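Local coordinates for protein pumilio homolog 23 (Arabidopsis thaliana, PDB 5WZJ) that binds a specific sequence of 18S rRNA through pumilio repeats and probably also regulates translation and stability of target mRNAs, at residues Ala179-Leu184 / Val326-Ile331; Ser375-Cys380 / Phe437-Asp442; Cys380-Val385 / Glu393-Ile398; Gly386-Thr391 / Leu399-Phe404; Gln434-Phe437 / His443-Pro446. All coordinates share one frame; numbering follows the deposited sequence.

Contact 1. Residues Ala179-Leu184 / Val326-Ile331; sequences AKRLNL and VIQALI. With nucleotides of chain B.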
# COMPACT_ATOMS: atom_id res chain seq x y z
N ALA A 179 -3.01 1.03 5.73
CA ALA A 179 -2.75 1.00 7.16
C ALA A 179 -1.94 2.22 7.59
O ALA A 179 -2.22 2.81 8.64
CB ALA A 179 -2.02 -0.29 7.54
N LYS A 180 -0.95 2.61 6.79
CA LYS A 180 -0.16 3.79 7.11
C LYS A 180 -1.01 5.05 7.02
O LYS A 180 -0.91 5.94 7.88
CB LYS A 180 1.06 3.88 6.19
N ARG A 181 -1.84 5.15 5.98
CA ARG A 181 -2.71 6.32 5.84
C ARG A 181 -3.74 6.39 6.97
O ARG A 181 -4.14 7.49 7.37
CB ARG A 181 -3.38 6.29 4.46
CG ARG A 181 -4.38 7.41 4.20
CD ARG A 181 -4.80 7.48 2.73
NE ARG A 181 -3.74 8.03 1.88
CZ ARG A 181 -3.88 8.26 0.58
NH1 ARG A 181 -5.03 8.00 -0.04
NH2 ARG A 181 -2.85 8.75 -0.12
N LEU A 182 -4.18 5.24 7.50
CA LEU A 182 -5.15 5.19 8.59
C LEU A 182 -4.50 5.00 9.95
O LEU A 182 -5.23 4.85 10.95
CB LEU A 182 -6.18 4.08 8.36
CG LEU A 182 -7.12 4.34 7.20
CD1 LEU A 182 -8.26 3.34 7.24
CD2 LEU A 182 -7.62 5.78 7.26
N ASN A 183 -3.17 4.97 10.03
CA ASN A 183 -2.48 4.86 11.31
C ASN A 183 -2.82 3.55 12.03
O ASN A 183 -2.93 3.52 13.26
CB ASN A 183 -2.79 6.08 12.18
CG ASN A 183 -1.62 6.52 13.03
OD1 ASN A 183 -0.56 6.87 12.52
ND2 ASN A 183 -1.82 6.51 14.35
N LEU A 184 -2.98 2.47 11.27
CA LEU A 184 -3.20 1.14 11.85
C LEU A 184 -1.96 0.26 11.71
O LEU A 184 -1.84 -0.78 12.35
CB LEU A 184 -4.40 0.46 11.19
CG LEU A 184 -5.78 1.08 11.43
CD1 LEU A 184 -6.81 0.49 10.47
CD2 LEU A 184 -6.22 0.89 12.87
N VAL A 326 -6.23 12.82 -2.72
CA VAL A 326 -5.28 13.84 -2.29
C VAL A 326 -5.67 14.38 -0.92
O VAL A 326 -4.81 14.60 -0.06
CB VAL A 326 -5.19 14.98 -3.32
CG1 VAL A 326 -4.12 15.98 -2.89
CG2 VAL A 326 -4.86 14.43 -4.71
N ILE A 327 -6.96 14.61 -0.70
CA ILE A 327 -7.40 15.09 0.60
C ILE A 327 -7.10 14.05 1.67
O ILE A 327 -6.67 14.39 2.79
CB ILE A 327 -8.90 15.46 0.55
CG1 ILE A 327 -9.13 16.58 -0.46
CG2 ILE A 327 -9.40 15.89 1.94
CD1 ILE A 327 -8.19 17.81 -0.24
N GLN A 328 -7.26 12.76 1.35
CA GLN A 328 -6.91 11.72 2.30
C GLN A 328 -5.44 11.79 2.69
O GLN A 328 -5.10 11.67 3.87
CB GLN A 328 -7.24 10.35 1.73
CG GLN A 328 -8.74 10.01 1.69
CD GLN A 328 -8.96 8.61 1.15
OE1 GLN A 328 -8.19 7.69 1.45
NE2 GLN A 328 -10.00 8.44 0.33
N ALA A 329 -4.56 11.97 1.70
CA ALA A 329 -3.14 12.14 2.00
C ALA A 329 -2.89 13.41 2.79
O ALA A 329 -2.10 13.41 3.75
CB ALA A 329 -2.33 12.14 0.69
N LEU A 330 -3.55 14.51 2.42
CA LEU A 330 -3.37 15.76 3.17
C LEU A 330 -3.78 15.59 4.63
O LEU A 330 -3.04 15.97 5.54
CB LEU A 330 -4.19 16.87 2.53
CG LEU A 330 -4.12 18.24 3.23
CD1 LEU A 330 -2.88 19.02 2.81
CD2 LEU A 330 -5.35 19.02 2.90
N ILE A 331 -4.97 15.04 4.86
CA ILE A 331 -5.45 14.82 6.22
C ILE A 331 -4.46 13.98 7.02
O ILE A 331 -4.06 14.34 8.14
CB ILE A 331 -6.85 14.16 6.19
CG1 ILE A 331 -7.90 15.11 5.60
CG2 ILE A 331 -7.26 13.73 7.60
CD1 ILE A 331 -9.22 14.42 5.31
P U B 5 -8.82 -1.82 -1.49
OP1 U B 5 -9.79 -2.78 -2.08
OP2 U B 5 -7.62 -1.37 -2.23
O5' U B 5 -9.62 -0.53 -1.03
C5' U B 5 -10.80 -0.64 -0.24
C4' U B 5 -11.65 0.60 -0.33
O4' U B 5 -10.95 1.70 0.33
C3' U B 5 -11.94 1.07 -1.75
O3' U B 5 -13.20 1.71 -1.75
C2' U B 5 -10.85 2.12 -1.98
O2' U B 5 -11.15 3.07 -2.97
C1' U B 5 -10.74 2.75 -0.60
N1 U B 5 -9.43 3.34 -0.29
C2 U B 5 -9.42 4.65 0.13
O2 U B 5 -10.43 5.32 0.23
N3 U B 5 -8.18 5.17 0.43
C4 U B 5 -6.98 4.51 0.34
O4 U B 5 -5.96 5.12 0.65
C5 U B 5 -7.06 3.15 -0.09
C6 U B 5 -8.26 2.61 -0.39
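Arg181 and Gln328 meet beside the base of uridine U5 of chain B, Arg181 NH1 coming to 3.5 Å from Gln328 OE1, and between them they illustrate how a PUF protein reads a uracil. The base is held first by hydrogen bonds. Its N3 gives a nearly straight bond to Gln328 OE1, 2.7 Å long with an angle of 172° at the hydrogen, while Gln328 NE2 returns a bond to U5 O2 over 3.2 Å. Donor and acceptor of one amide thus match the imide edge of uracil, the pairing by which a PUF glutamine recognises this base. The glutamine chain is extended beyond CG, which carries the amide out from the helix to the nucleotide.

The arginine packs over the helix backbone and brings charge near the base. With CG anti to the backbone N (chi1 177°) and a bend at chi3, its guanidinium lies against the backbone just after Gln328, with Ala329 N 3.9 Å above its plane, over the centre. Arg181 NH2 reaches Ala329 CB at 3.5 Å. The guanidinium and amide planes are 82° apart, almost perpendicular, and Arg181 NH1 comes obliquely to 3.1 Å from U5 O4; its positive charge would probably favour that carbonyl oxygen. NH2 forms salt bridges with Glu291 and Glu295, which probably help to hold the group in place.

Helix 175-181, closed by a Schellman motif at Asn183, here approaches helix 323-332 in Pumilio repeat 6. Helices 284-296, 299-310 and 314-318 pack against the latter through Val326, Ile327 and Leu330, and helix 360-373 touches both segments, through Leu182, Gln328 and Ile331.

Contact 2. Residues Ser375-Cys380 / Phe437-Asp442; sequences SHENKC and FKFSSD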
# COMPACT_ATOMS: atom_id res chain seq x y z
N SER A 375 -6.70 15.63 19.05
CA SER A 375 -7.49 16.84 18.92
C SER A 375 -8.80 16.51 18.20
O SER A 375 -8.79 15.75 17.23
CB SER A 375 -6.70 17.92 18.15
OG SER A 375 -7.48 19.08 17.93
N HIS A 376 -9.90 17.07 18.69
CA HIS A 376 -11.23 16.88 18.09
C HIS A 376 -11.65 15.41 18.08
O HIS A 376 -12.49 15.01 17.26
CB HIS A 376 -11.29 17.43 16.65
CG HIS A 376 -11.10 18.91 16.56
ND1 HIS A 376 -9.93 19.53 16.95
CD2 HIS A 376 -11.93 19.90 16.14
CE1 HIS A 376 -10.04 20.84 16.75
NE2 HIS A 376 -11.24 21.08 16.26
N GLU A 377 -11.07 14.59 18.96
CA GLU A 377 -11.39 13.16 18.97
C GLU A 377 -12.88 12.94 19.20
O GLU A 377 -13.56 12.27 18.41
CB GLU A 377 -10.58 12.45 20.05
CG GLU A 377 -9.09 12.62 19.96
CD GLU A 377 -8.56 13.54 21.04
OE1 GLU A 377 -9.10 14.66 21.20
OE2 GLU A 377 -7.60 13.13 21.74
N ASN A 378 -13.41 13.51 20.29
CA ASN A 378 -14.83 13.32 20.59
C ASN A 378 -15.70 13.94 19.50
O ASN A 378 -16.71 13.35 19.10
CB ASN A 378 -15.16 13.92 21.96
CG ASN A 378 -16.49 13.45 22.50
OD1 ASN A 378 -16.68 12.25 22.76
ND2 ASN A 378 -17.43 14.37 22.66
N LYS A 379 -15.31 15.11 19.00
CA LYS A 379 -16.08 15.75 17.94
C LYS A 379 -16.14 14.88 16.68
O LYS A 379 -17.18 14.82 16.00
CB LYS A 379 -15.49 17.12 17.61
CG LYS A 379 -15.90 18.23 18.58
CD LYS A 379 -15.09 19.49 18.29
CE LYS A 379 -15.28 20.55 19.36
NZ LYS A 379 -16.51 21.34 19.13
N CYS A 380 -15.04 14.21 16.34
CA CYS A 380 -15.04 13.34 15.16
C CYS A 380 -15.93 12.12 15.37
O CYS A 380 -16.71 11.74 14.49
CB CYS A 380 -13.61 12.91 14.83
SG CYS A 380 -12.67 14.24 14.01
N PHE A 437 -12.25 1.98 17.73
CA PHE A 437 -12.02 1.26 18.97
C PHE A 437 -10.62 1.45 19.53
O PHE A 437 -10.29 0.88 20.57
CB PHE A 437 -12.36 -0.23 18.79
CG PHE A 437 -13.85 -0.48 18.78
CD1 PHE A 437 -14.62 -0.16 19.89
CD2 PHE A 437 -14.49 -0.94 17.63
CE1 PHE A 437 -16.00 -0.32 19.89
CE2 PHE A 437 -15.89 -1.12 17.61
CZ PHE A 437 -16.64 -0.80 18.74
N LYS A 438 -9.81 2.29 18.89
CA LYS A 438 -8.55 2.71 19.50
C LYS A 438 -8.68 3.99 20.31
O LYS A 438 -7.76 4.31 21.07
CB LYS A 438 -7.48 2.85 18.41
CG LYS A 438 -6.99 1.48 17.90
CD LYS A 438 -6.13 1.60 16.65
CE LYS A 438 -4.88 2.41 16.93
NZ LYS A 438 -4.21 2.82 15.66
N PHE A 439 -9.79 4.72 20.19
CA PHE A 439 -10.02 5.87 21.07
C PHE A 439 -10.22 5.40 22.52
O PHE A 439 -10.61 4.26 22.79
CB PHE A 439 -11.26 6.67 20.63
CG PHE A 439 -11.07 7.47 19.37
CD1 PHE A 439 -10.44 8.71 19.40
CD2 PHE A 439 -11.54 7.00 18.15
CE1 PHE A 439 -10.28 9.47 18.24
CE2 PHE A 439 -11.39 7.75 16.99
CZ PHE A 439 -10.76 8.98 17.03
N SER A 440 -9.95 6.32 23.45
CA SER A 440 -10.40 6.17 24.83
C SER A 440 -11.90 5.88 24.86
O SER A 440 -12.66 6.45 24.08
CB SER A 440 -10.09 7.45 25.61
OG SER A 440 -11.00 7.64 26.70
N SER A 441 -12.32 5.00 25.77
CA SER A 441 -13.74 4.64 25.82
C SER A 441 -14.63 5.83 26.14
O SER A 441 -15.82 5.80 25.78
CB SER A 441 -13.98 3.51 26.84
OG SER A 441 -13.78 3.97 28.16
N ASP A 442 -14.08 6.88 26.77
CA ASP A 442 -14.84 8.13 26.98
C ASP A 442 -15.41 8.69 25.69
O ASP A 442 -16.43 9.39 25.72
CB ASP A 442 -13.95 9.22 27.61
CG ASP A 442 -13.39 8.83 28.96
OD1 ASP A 442 -13.93 7.93 29.62
OD2 ASP A 442 -12.39 9.47 29.36
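The aliphatic part of Glu377 rests against the ring of Phe439, an example of a charged residue lending its methylenes to apolar packing. The closest approach is between Glu377 CB and Phe439 CE1, at 3.5 Å, with CB placed obliquely to the ring. The next carbon, Glu377 CG, lies 3.8 Å from the same CE1 but in the plane of the ring, at its edge. The glutamate chain then bends at chi2 (107°), turning the carboxylate away from the phenyl group, and the two flat groups stand 60° apart. The buried Phe439 side chain also touches Ile367, Ser370 and Gln371 of helix 360-373, and Ile444.

Polar bonds organise each segment separately. In Ser375-Cys380, a 2.7 Å hydrogen bond joins Ser375 OG to His376 ND1, and the imidazole meets the ring of Trp344 with planes at about 50°. His376 occupies the N-cap position of helix 377-388, and its carbonyl O accepts from Cys380 N at 2.8 Å, forming the first turn. In Phe437-Asp442, Ser440 OG accepts from Asp442 N over 3.2 Å and thereby shapes the bend that leads into the short 3-10 segment.

Farther along, the packing is slighter, Asn378 OD1 standing 4.1 Å from Asp442 O. Glu377 and Asn378 also touch His443, just beyond the second segment. The arrangement is a helix start packed against an interhelical loop within the all-helical PUF array; the loop makes an ST turn at Ser440, directly after the Phe439 that packs on Glu377.

Contact 3. Residues Cys380-Val385 / Glu393-Ile398; sequences CCEALV and ESRISI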
# COMPACT_ATOMS: atom_id res chain seq x y z
N CYS A 380 -15.04 14.21 16.34
CA CYS A 380 -15.04 13.34 15.16
C CYS A 380 -15.93 12.12 15.37
O CYS A 380 -16.71 11.74 14.49
CB CYS A 380 -13.61 12.91 14.83
SG CYS A 380 -12.67 14.24 14.01
N CYS A 381 -15.81 11.47 16.53
CA CYS A 381 -16.63 10.29 16.81
C CYS A 381 -18.12 10.64 16.80
O CYS A 381 -18.94 9.91 16.24
CB CYS A 381 -16.24 9.68 18.15
SG CYS A 381 -14.56 9.02 18.24
N GLU A 382 -18.48 11.78 17.40
CA GLU A 382 -19.89 12.16 17.46
C GLU A 382 -20.40 12.59 16.09
O GLU A 382 -21.55 12.31 15.74
CB GLU A 382 -20.12 13.27 18.49
CG GLU A 382 -20.01 12.78 19.94
CD GLU A 382 -21.02 11.68 20.26
OE1 GLU A 382 -22.15 11.74 19.72
OE2 GLU A 382 -20.66 10.76 21.04
N ALA A 383 -19.56 13.28 15.31
CA ALA A 383 -19.98 13.67 13.97
C ALA A 383 -20.27 12.44 13.11
O ALA A 383 -21.20 12.44 12.29
CB ALA A 383 -18.92 14.56 13.31
N LEU A 384 -19.47 11.38 13.27
CA LEU A 384 -19.71 10.15 12.52
C LEU A 384 -21.05 9.52 12.90
O LEU A 384 -21.82 9.11 12.03
CB LEU A 384 -18.58 9.15 12.74
CG LEU A 384 -18.80 7.79 12.07
CD1 LEU A 384 -18.99 7.93 10.55
CD2 LEU A 384 -17.67 6.82 12.39
N VAL A 385 -21.35 9.44 14.21
CA VAL A 385 -22.64 8.89 14.63
C VAL A 385 -23.79 9.66 14.00
O VAL A 385 -24.72 9.08 13.44
CB VAL A 385 -22.78 8.90 16.16
CG1 VAL A 385 -24.15 8.32 16.54
CG2 VAL A 385 -21.66 8.12 16.83
N GLU A 393 -33.20 7.54 18.17
CA GLU A 393 -33.48 6.12 18.28
C GLU A 393 -32.62 5.29 17.34
O GLU A 393 -32.29 4.14 17.65
CB GLU A 393 -34.97 5.85 18.02
CG GLU A 393 -35.50 6.38 16.69
CD GLU A 393 -36.00 7.83 16.77
OE1 GLU A 393 -35.62 8.57 17.70
OE2 GLU A 393 -36.79 8.22 15.88
N SER A 394 -32.23 5.86 16.19
CA SER A 394 -31.42 5.11 15.24
C SER A 394 -29.96 4.94 15.68
O SER A 394 -29.24 4.15 15.06
CB SER A 394 -31.48 5.78 13.85
OG SER A 394 -30.80 7.03 13.83
N ARG A 395 -29.53 5.63 16.75
CA ARG A 395 -28.12 5.57 17.16
C ARG A 395 -27.69 4.19 17.65
O ARG A 395 -26.51 3.85 17.56
CB ARG A 395 -27.84 6.62 18.24
CG ARG A 395 -27.87 8.05 17.72
CD ARG A 395 -27.89 9.06 18.85
NE ARG A 395 -26.62 9.14 19.56
CZ ARG A 395 -25.62 9.96 19.22
NH1 ARG A 395 -24.51 9.99 19.95
NH2 ARG A 395 -25.74 10.75 18.15
N ILE A 396 -28.63 3.38 18.16
CA ILE A 396 -28.28 2.03 18.59
C ILE A 396 -27.80 1.18 17.41
O ILE A 396 -27.13 0.16 17.61
CB ILE A 396 -29.49 1.37 19.30
CG1 ILE A 396 -29.09 0.05 19.99
CG2 ILE A 396 -30.62 1.13 18.32
CD1 ILE A 396 -28.16 0.23 21.18
N SER A 397 -28.09 1.60 16.18
CA SER A 397 -27.73 0.84 14.99
C SER A 397 -26.44 1.34 14.34
O SER A 397 -26.18 1.01 13.17
CB SER A 397 -28.88 0.88 13.99
OG SER A 397 -29.98 0.15 14.49
N ILE A 398 -25.63 2.13 15.05
CA ILE A 398 -24.45 2.69 14.40
C ILE A 398 -23.52 1.58 13.92
O ILE A 398 -22.97 1.65 12.81
CB ILE A 398 -23.74 3.69 15.34
CG1 ILE A 398 -22.49 4.27 14.68
CG2 ILE A 398 -23.39 3.04 16.64
CD1 ILE A 398 -22.79 5.04 13.41
O HOH W 1 -23.52 12.90 18.03
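Two successive helices of the PUF superhelix are joined here by a connection that folds back on the first of them, and the contact links helix 377-388 to the 3-10 turn at Arg395 and the start of helix 398-403. Its polar half is a salt bridge. Arg395 NH1 donates to Glu382 OE1 over 2.9 Å with an angle of 164°, meeting the syn lone pair of that oxygen, and the carboxylate and guanidinium planes are within 16° of each other. A water at the edge of the guanidinium accepts from Arg395 NH2 at 3.1 Å and donates to the backbone O of Glu382. The salt bridge, with the water, probably limits rotation of the guanidinium.

Apolar contact supports it from one face. Val385 CG1 lies over that face, 3.3 Å from Arg395 NH2 and offset toward the rim of the group. Next to it, Ile398 CD1 reaches Val385 CA at 4.0 Å, and the side chains touch more loosely through Val385 CG2 and Ile398 CG1.

Helix 445-453 borders both segments: Pro446 meets Glu382, Tyr447 lies on Leu384 and Val385, and Ser450 lies on Ile398. Behind Cys381 and Leu384 runs helix 427-436, contributing Ile436 and Ile432, while Leu402 of helix 398-403 also packs on Leu384.

Contact 4. Residues Gly386-Thr391 / Leu399-Phe404; sequences GAVCST and LPRLLF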
# COMPACT_ATOMS: atom_id res chain seq x y z
N GLY A 386 -23.75 10.99 14.12
CA GLY A 386 -24.83 11.81 13.60
C GLY A 386 -24.95 11.74 12.09
O GLY A 386 -26.04 11.90 11.55
N ALA A 387 -23.84 11.48 11.40
CA ALA A 387 -23.92 11.34 9.95
C ALA A 387 -24.64 10.06 9.55
O ALA A 387 -25.25 10.00 8.48
CB ALA A 387 -22.52 11.35 9.34
N VAL A 388 -24.58 9.02 10.39
CA VAL A 388 -25.10 7.71 10.01
C VAL A 388 -26.47 7.50 10.64
O VAL A 388 -27.32 6.80 10.08
CB VAL A 388 -24.11 6.60 10.41
CG1 VAL A 388 -24.70 5.23 10.13
CG2 VAL A 388 -22.78 6.78 9.67
N CYS A 389 -26.68 8.11 11.81
CA CYS A 389 -27.90 7.94 12.60
C CYS A 389 -28.51 9.31 12.86
O CYS A 389 -28.11 10.01 13.79
CB CYS A 389 -27.59 7.23 13.91
SG CYS A 389 -26.78 5.64 13.67
N SER A 390 -29.50 9.68 12.04
CA SER A 390 -30.07 11.03 12.10
C SER A 390 -30.99 11.24 13.29
O SER A 390 -31.08 12.35 13.81
CB SER A 390 -30.82 11.34 10.80
OG SER A 390 -31.93 10.47 10.67
N THR A 391 -31.70 10.20 13.72
CA THR A 391 -32.58 10.29 14.88
C THR A 391 -31.90 9.69 16.11
O THR A 391 -30.97 8.89 16.00
CB THR A 391 -33.91 9.56 14.65
OG1 THR A 391 -33.66 8.16 14.45
CG2 THR A 391 -34.65 10.14 13.43
N LEU A 399 -23.36 0.51 14.71
CA LEU A 399 -22.46 -0.57 14.29
C LEU A 399 -22.96 -1.28 13.06
O LEU A 399 -22.21 -1.37 12.05
CB LEU A 399 -22.19 -1.53 15.46
CG LEU A 399 -20.74 -1.63 15.93
CD1 LEU A 399 -19.80 -2.05 14.78
CD2 LEU A 399 -20.28 -0.31 16.55
N PRO A 400 -24.18 -1.84 13.00
CA PRO A 400 -24.64 -2.49 11.77
C PRO A 400 -24.54 -1.61 10.54
O PRO A 400 -24.17 -2.09 9.46
CB PRO A 400 -26.10 -2.86 12.07
CG PRO A 400 -26.18 -2.95 13.55
CD PRO A 400 -25.20 -1.92 14.07
N ARG A 401 -24.87 -0.32 10.67
CA ARG A 401 -24.86 0.54 9.49
C ARG A 401 -23.44 0.78 8.99
O ARG A 401 -23.23 0.87 7.78
CB ARG A 401 -25.56 1.86 9.80
CG ARG A 401 -27.06 1.68 10.08
CD ARG A 401 -27.73 2.97 10.46
NE ARG A 401 -29.15 2.77 10.73
CZ ARG A 401 -30.03 3.75 10.88
NH1 ARG A 401 -29.64 5.02 10.78
NH2 ARG A 401 -31.31 3.47 11.11
N LEU A 402 -22.46 0.85 9.89
CA LEU A 402 -21.08 1.04 9.43
C LEU A 402 -20.49 -0.25 8.89
O LEU A 402 -19.73 -0.23 7.91
CB LEU A 402 -20.21 1.60 10.55
CG LEU A 402 -20.32 3.10 10.80
CD1 LEU A 402 -19.68 3.47 12.12
CD2 LEU A 402 -19.70 3.90 9.66
N LEU A 403 -20.82 -1.39 9.51
CA LEU A 403 -20.39 -2.68 8.96
C LEU A 403 -20.86 -2.89 7.52
O LEU A 403 -20.16 -3.52 6.73
CB LEU A 403 -20.90 -3.82 9.83
CG LEU A 403 -20.31 -3.93 11.24
CD1 LEU A 403 -21.11 -4.96 12.03
CD2 LEU A 403 -18.80 -4.30 11.17
N PHE A 404 -22.04 -2.38 7.18
CA PHE A 404 -22.59 -2.54 5.84
C PHE A 404 -22.84 -1.18 5.21
O PHE A 404 -23.92 -0.92 4.69
CB PHE A 404 -23.91 -3.32 5.86
CG PHE A 404 -23.78 -4.76 6.27
CD1 PHE A 404 -23.18 -5.68 5.43
CD2 PHE A 404 -24.29 -5.20 7.48
CE1 PHE A 404 -23.07 -7.01 5.79
CE2 PHE A 404 -24.20 -6.52 7.85
CZ PHE A 404 -23.59 -7.44 7.00
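Val388 and Arg401 run alongside each other in opposite directions, a compact case of one arginine serving both apolar and polar needs. The valine is turned with CG1 anti to the backbone N (chi1 175°), which presents that methyl to the stem of the arginine: Val388 CG1 is 3.5 Å from Arg401 CB and 3.8 Å from CD. Its other branch, CG2, meets Leu402 CD2 at 4.2 Å, and the two methyls therefore divide their contacts between neighbouring residues of helix 398-403.

Arg401 has CG beside the backbone N and anti to the carbonyl carbon (chi1 -65°), and is stretched out from CG to NE. This straight course brings Arg401 NH1 to the backbone O of Val388, which it bonds over 3.0 Å, somewhat bent at the hydrogen. The oxygen lies in the guanidinium plane, at its edge, while the donor is tilted 19° from the carbonyl plane. Cys389 SG is a looser neighbour, 4.1 Å from Arg401 NH1.

Val388 ends helix 377-388, and Cys389 already departs from helical geometry. A carbonyl in the last turn of a helix lacks the usual amide partner further along, and a buried arginine supplies a donor; the positive charge would probably also suit the negative end of the helix dipole.

Contact 5. Residues Gln434-Phe437 / His443-Pro446; sequences QGIF and HIQP. With nucleotides of chain B.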
# COMPACT_ATOMS: atom_id res chain seq x y z
N GLN A 434 -12.33 -0.12 13.23
CA GLN A 434 -11.07 -0.50 13.85
C GLN A 434 -10.38 0.71 14.46
O GLN A 434 -9.81 0.63 15.55
CB GLN A 434 -10.15 -1.17 12.81
CG GLN A 434 -10.66 -2.56 12.40
CD GLN A 434 -10.00 -3.07 11.15
OE1 GLN A 434 -8.79 -3.30 11.13
NE2 GLN A 434 -10.78 -3.24 10.10
N GLY A 435 -10.42 1.85 13.76
CA GLY A 435 -9.85 3.07 14.32
C GLY A 435 -10.66 3.60 15.48
O GLY A 435 -10.10 4.09 16.47
N ILE A 436 -12.00 3.53 15.38
CA ILE A 436 -12.88 3.96 16.47
C ILE A 436 -12.48 3.28 17.78
O ILE A 436 -12.36 3.93 18.83
CB ILE A 436 -14.35 3.68 16.11
CG1 ILE A 436 -14.85 4.69 15.07
CG2 ILE A 436 -15.26 3.67 17.37
CD1 ILE A 436 -15.09 6.07 15.64
N PHE A 437 -12.25 1.98 17.73
CA PHE A 437 -12.02 1.26 18.97
C PHE A 437 -10.62 1.45 19.53
O PHE A 437 -10.29 0.88 20.57
CB PHE A 437 -12.36 -0.23 18.79
CG PHE A 437 -13.85 -0.48 18.78
CD1 PHE A 437 -14.62 -0.16 19.89
CD2 PHE A 437 -14.49 -0.94 17.63
CE1 PHE A 437 -16.00 -0.32 19.89
CE2 PHE A 437 -15.89 -1.12 17.61
CZ PHE A 437 -16.64 -0.80 18.74
N HIS A 443 -14.75 8.45 24.56
CA HIS A 443 -15.15 9.11 23.32
C HIS A 443 -16.09 8.28 22.48
O HIS A 443 -16.62 8.80 21.49
CB HIS A 443 -13.92 9.47 22.48
CG HIS A 443 -12.97 10.40 23.17
ND1 HIS A 443 -13.40 11.47 23.92
CD2 HIS A 443 -11.61 10.40 23.24
CE1 HIS A 443 -12.35 12.11 24.41
NE2 HIS A 443 -11.26 11.48 24.02
N ILE A 444 -16.29 7.01 22.82
CA ILE A 444 -16.93 6.09 21.89
C ILE A 444 -18.00 5.25 22.58
O ILE A 444 -18.29 4.13 22.15
CB ILE A 444 -15.88 5.18 21.22
CG1 ILE A 444 -15.12 4.40 22.29
CG2 ILE A 444 -14.91 6.03 20.38
CD1 ILE A 444 -14.25 3.27 21.76
N GLN A 445 -18.60 5.78 23.65
CA GLN A 445 -19.67 5.04 24.31
C GLN A 445 -20.79 4.59 23.36
O GLN A 445 -21.22 3.43 23.48
CB GLN A 445 -20.22 5.86 25.49
CG GLN A 445 -19.22 5.93 26.66
CD GLN A 445 -18.96 4.56 27.27
OE1 GLN A 445 -19.87 3.95 27.82
NE2 GLN A 445 -17.72 4.07 27.16
N PRO A 446 -21.27 5.40 22.42
CA PRO A 446 -22.30 4.89 21.49
C PRO A 446 -21.83 3.68 20.70
O PRO A 446 -22.65 2.80 20.39
CB PRO A 446 -22.57 6.09 20.57
CG PRO A 446 -22.09 7.29 21.32
CD PRO A 446 -20.95 6.82 22.16
P A B 3 -5.87 -11.30 3.42
OP1 A B 3 -5.61 -11.84 2.06
OP2 A B 3 -4.86 -10.44 4.09
O5' A B 3 -7.25 -10.52 3.36
C5' A B 3 -8.43 -11.14 2.86
C4' A B 3 -9.63 -10.23 2.98
O4' A B 3 -9.92 -10.01 4.39
C3' A B 3 -9.47 -8.83 2.41
O3' A B 3 -9.71 -8.78 1.01
C2' A B 3 -10.47 -8.00 3.22
O2' A B 3 -11.79 -8.15 2.73
C1' A B 3 -10.39 -8.69 4.58
N9 A B 3 -9.49 -8.01 5.52
C8 A B 3 -8.27 -8.45 6.00
N7 A B 3 -7.72 -7.62 6.86
C5 A B 3 -8.65 -6.58 6.96
C6 A B 3 -8.67 -5.38 7.70
N6 A B 3 -7.69 -5.01 8.53
N1 A B 3 -9.75 -4.57 7.57
C2 A B 3 -10.74 -4.92 6.74
N3 A B 3 -10.82 -6.02 5.99
C4 A B 3 -9.74 -6.80 6.15
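Ile444 packs against Ile436 and Phe437 across the loop between helices 427-436 and 445-453, where one branched side chain touches both partners. The tight part is apolar. Ile444 CG2 meets Ile436 CG2 at 3.8 Å as the two isoleucines slide past each other in opposite directions. The other branch of Ile444 takes the position between backbone N and carbonyl carbon (chi1 58°), which sends CD1 to 3.5 Å from the backbone O of Ile436 and 3.9 Å from Phe437 CD1. That methyl approaches the phenyl ring obliquely. Tyr447 closes in on both Ile436 and Phe437, and Cys381 and Phe439 abut Ile444.

The looser side belongs to the start of the following helix. Gln445 is exposed, its NE2 bonded back to Ser441 O, and Pro446 is partly exposed, leaning on Glu382 and Arg395 instead of on helix 427-436.

Away from the isoleucines, Gln434 faces the RNA. Its extended chain carries the amide to adenosine A3 of chain B, where Gln434 NE2 donates to A3 N1 over 3.0 Å at 170° and A3 N6 gives a weak bond of 3.3 Å to Gln434 OE1. NE2 has a further weak partner in Cys430 O. Amide against the N1/N6 edge of adenine is the familiar glutamine reading of this base by PUF proteins, here presented by the last turn of helix 427-436, whose neighbouring Ile436 packs on Ile444.

Contacts 2 to 5 form one cluster, with contact 1 standing apart, its centre 17 to 23 Å from theirs. Contact 1 comes first along the chain, and it touches the cluster through Asn183 and Leu184 against Lys438 of contact 2. Helix 377-388 runs through contacts 2, 3 and 4; contacts 3 and 4 alternate their segments and have centres only 6 Å apart, both nested in the loop that contact 2 closes. Contact 5 follows, sharing Phe437 with contact 2, at about 7 Å between centres. Contacts 1 and 5 hold the bases U5 and A3 of chain B, while contacts 2, 3 and 4 are packing, their nearest atoms about 11, 12 and 9 Å from the RNA.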